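Local coordinates for Serine/threonine-protein kinase pknE (Mycobacterium tuberculosis, PDB 2H34) that phosphorylates serine and threonine residues of proteins at the expense of ATP, through the kinase domain of a homodimeric membrane protein, at residues A[218-222]-A[281-287]. Sequence-based numbering, arbitrary orientation.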
ATOM      1  N   ILE A 218      -0.326   2.081  -9.812  1.00 78.50           N
ATOM      2  CA  ILE A 218       0.399   3.278 -10.249  1.00 77.60           C
ATOM      3  C   ILE A 218      -0.457   4.528 -10.060  1.00 77.19           C
ATOM      4  O   ILE A 218       0.036   5.560  -9.613  1.00 76.93           O
ATOM      5  CB  ILE A 218       0.882   3.143 -11.726  1.00 77.60           C
ATOM      6  CG1 ILE A 218       2.024   2.130 -11.807  1.00 76.93           C
ATOM      7  CG2 ILE A 218       1.350   4.490 -12.290  1.00 76.46           C
ATOM      8  CD1 ILE A 218       1.988   1.267 -13.009  1.00 76.98           C
ATOM      9  N   TYR A 219      -1.740   4.412 -10.387  1.00 76.99           N
ATOM     10  CA  TYR A 219      -2.701   5.503 -10.215  1.00 77.28           C
ATOM     11  C   TYR A 219      -2.805   5.826  -8.729  1.00 77.41           C
ATOM     12  O   TYR A 219      -2.607   6.978  -8.316  1.00 77.80           O
ATOM     13  CB  TYR A 219      -4.080   5.102 -10.762  1.00 77.26           C
ATOM     14  CG  TYR A 219      -5.144   6.202 -10.771  1.00 77.63           C
ATOM     15  CD1 TYR A 219      -5.440   6.886 -11.947  1.00 78.88           C
ATOM     16  CD2 TYR A 219      -5.882   6.524  -9.630  1.00 76.99           C
ATOM     17  CE1 TYR A 219      -6.413   7.875 -11.991  1.00 77.69           C
ATOM     18  CE2 TYR A 219      -6.860   7.524  -9.664  1.00 76.81           C
ATOM     19  CZ  TYR A 219      -7.111   8.194 -10.855  1.00 77.60           C
ATOM     20  OH  TYR A 219      -8.057   9.189 -10.948  1.00 78.60           O
ATOM     21  N   ALA A 220      -3.116   4.800  -7.934  1.00 76.83           N
ATOM     22  CA  ALA A 220      -3.254   4.944  -6.497  1.00 75.90           C
ATOM     23  C   ALA A 220      -2.042   5.670  -5.881  1.00 75.57           C
ATOM     24  O   ALA A 220      -2.197   6.687  -5.193  1.00 75.19           O
ATOM     25  CB  ALA A 220      -3.453   3.587  -5.871  1.00 75.96           C
ATOM     26  N   LEU A 221      -0.840   5.180  -6.176  1.00 75.04           N
ATOM     27  CA  LEU A 221       0.388   5.760  -5.611  1.00 74.88           C
ATOM     28  C   LEU A 221       0.513   7.257  -5.883  1.00 74.78           C
ATOM     29  O   LEU A 221       1.050   8.006  -5.064  1.00 74.92           O
ATOM     30  CB  LEU A 221       1.624   5.030  -6.131  1.00 74.52           C
ATOM     31  CG  LEU A 221       2.933   5.205  -5.366  1.00 73.86           C
ATOM     32  CD1 LEU A 221       2.828   4.595  -3.990  1.00 72.81           C
ATOM     33  CD2 LEU A 221       4.087   4.567  -6.126  1.00 73.26           C
ATOM     34  N   THR A 222       0.005   7.683  -7.036  1.00 74.43           N
ATOM     35  CA  THR A 222       0.100   9.078  -7.430  1.00 74.10           C
ATOM     36  C   THR A 222      -0.865   9.939  -6.602  1.00 74.63           C
ATOM     37  O   THR A 222      -0.498  11.038  -6.170  1.00 74.86           O
ATOM     38  CB  THR A 222      -0.109   9.250  -8.948  1.00 73.72           C
ATOM     39  OG1 THR A 222       0.633   8.246  -9.638  1.00 71.88           O
ATOM     40  CG2 THR A 222       0.370  10.603  -9.405  1.00 73.31           C
ATOM     41  N   TYR A 281       2.284   6.444 -16.220  1.00 71.64           N
ATOM     42  CA  TYR A 281       3.546   5.743 -16.174  1.00 71.12           C
ATOM     43  C   TYR A 281       3.256   4.262 -16.200  1.00 70.67           C
ATOM     44  O   TYR A 281       2.231   3.824 -15.700  1.00 70.46           O
ATOM     45  CB  TYR A 281       4.328   6.106 -14.924  1.00 71.46           C
ATOM     46  CG  TYR A 281       4.605   7.587 -14.764  1.00 72.43           C
ATOM     47  CD1 TYR A 281       3.780   8.390 -13.975  1.00 73.88           C
ATOM     48  CD2 TYR A 281       5.704   8.180 -15.376  1.00 72.96           C
ATOM     49  CE1 TYR A 281       4.038   9.748 -13.820  1.00 74.28           C
ATOM     50  CE2 TYR A 281       5.970   9.529 -15.222  1.00 73.44           C
ATOM     51  CZ  TYR A 281       5.136  10.304 -14.451  1.00 74.01           C
ATOM     52  OH  TYR A 281       5.403  11.635 -14.292  1.00 74.71           O
ATOM     53  N   VAL A 282       4.152   3.504 -16.819  1.00 70.68           N
ATOM     54  CA  VAL A 282       3.990   2.061 -16.970  1.00 70.55           C
ATOM     55  C   VAL A 282       4.393   1.331 -15.686  1.00 70.55           C
ATOM     56  O   VAL A 282       3.862   0.260 -15.373  1.00 70.19           O
ATOM     57  CB  VAL A 282       4.788   1.562 -18.193  1.00 70.33           C
ATOM     58  CG1 VAL A 282       4.836   0.035 -18.258  1.00 69.70           C
ATOM     59  CG2 VAL A 282       4.142   2.108 -19.445  1.00 71.28           C
ATOM     60  N   THR A 283       5.330   1.932 -14.954  1.00 70.58           N
ATOM     61  CA  THR A 283       5.731   1.438 -13.646  1.00 70.84           C
ATOM     62  C   THR A 283       5.709   2.496 -12.536  1.00 71.18           C
ATOM     63  O   THR A 283       5.765   3.706 -12.780  1.00 71.04           O
ATOM     64  CB  THR A 283       7.151   0.845 -13.664  1.00 70.72           C
ATOM     65  OG1 THR A 283       8.101   1.899 -13.841  1.00 70.32           O
ATOM     66  CG2 THR A 283       7.293  -0.196 -14.756  1.00 70.35           C
ATOM     67  N   CYS A 284       5.666   2.006 -11.304  1.00 71.43           N
ATOM     68  CA  CYS A 284       5.859   2.841 -10.151  1.00 71.86           C
ATOM     69  C   CYS A 284       7.281   3.352 -10.136  1.00 72.02           C
ATOM     70  O   CYS A 284       7.557   4.429  -9.589  1.00 72.18           O
ATOM     71  CB  CYS A 284       5.587   2.038  -8.889  1.00 72.06           C
ATOM     72  SG  CYS A 284       3.847   1.878  -8.541  1.00 73.22           S
ATOM     73  N   GLY A 285       8.181   2.572 -10.731  1.00 71.89           N
ATOM     74  CA  GLY A 285       9.576   2.972 -10.869  1.00 72.25           C
ATOM     75  C   GLY A 285       9.695   4.246 -11.678  1.00 72.48           C
ATOM     76  O   GLY A 285      10.425   5.163 -11.304  1.00 72.45           O
ATOM     77  N   ASP A 286       8.944   4.315 -12.774  1.00 72.84           N
ATOM     78  CA  ASP A 286       8.965   5.490 -13.635  1.00 73.25           C
ATOM     79  C   ASP A 286       8.286   6.669 -12.977  1.00 73.30           C
ATOM     80  O   ASP A 286       8.739   7.808 -13.121  1.00 73.95           O
ATOM     81  CB  ASP A 286       8.337   5.190 -14.989  1.00 73.33           C
ATOM     82  CG  ASP A 286       9.144   4.192 -15.789  1.00 74.50           C
ATOM     83  OD1 ASP A 286       8.538   3.517 -16.645  1.00 76.47           O
ATOM     84  OD2 ASP A 286      10.374   4.067 -15.559  1.00 75.45           O
ATOM     85  N   LEU A 287       7.202   6.395 -12.257  1.00 72.99           N
ATOM     86  CA  LEU A 287       6.606   7.383 -11.376  1.00 72.75           C
ATOM     87  C   LEU A 287       7.678   7.950 -10.455  1.00 72.77           C
ATOM     88  O   LEU A 287       7.953   9.153 -10.471  1.00 72.55           O
ATOM     89  CB  LEU A 287       5.535   6.721 -10.524  1.00 73.00           C
ATOM     90  CG  LEU A 287       4.412   7.566  -9.923  1.00 73.00           C
ATOM     91  CD1 LEU A 287       3.753   6.744  -8.852  1.00 73.54           C
ATOM     92  CD2 LEU A 287       4.869   8.881  -9.345  1.00 73.02           C
TER
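I218, L221 and T222, on the first turns of helix 217-230, make a buried, mainly apolar contact with the loop 281-283 and the opening turn of helix 284-293, in the helical C-terminal lobe of the kinase domain. I218 does most of the work, lying along the backbone of the loop. With CG1 anti to the carbonyl carbon (chi1 -71°), the CG2 methyl of I218 is left anti to the backbone N and rests 3.6 Å from Y281 O, while CD1 reaches V282 O. I218 CG1 lies against the start of the helix, 3.7 Å from C284 SG. That sulfur is shared: L221 CD2 approaches C284 SG to 3.6 Å, so C284 touches both aliphatic side chains. Farther along, L221 and L287 cross at a slant, with L221 CD2 and L287 CD1 3.5 Å apart. The same L287 CD1 methyl also meets T222 OG1, a hydroxyl that donates to I218 O in its own helix (2.8 Å) and has a weak second bond with G272 O. At the end of the loop, T283 is the N-cap of helix 284-293: T283 OG1 accepts from D286 N at 2.8 Å, with an N-H...O angle of 150°. L287 CA lies over one face of the Y281 ring, near its rim. Helix 133-152 packs alongside, V140 and I143 touching L221 and D148 accepting a hydrogen bond from C284 N. Such packing of the last helix of the domain, through its N-terminal turn, against a central helix belongs to the C-lobe core of the protein kinase fold.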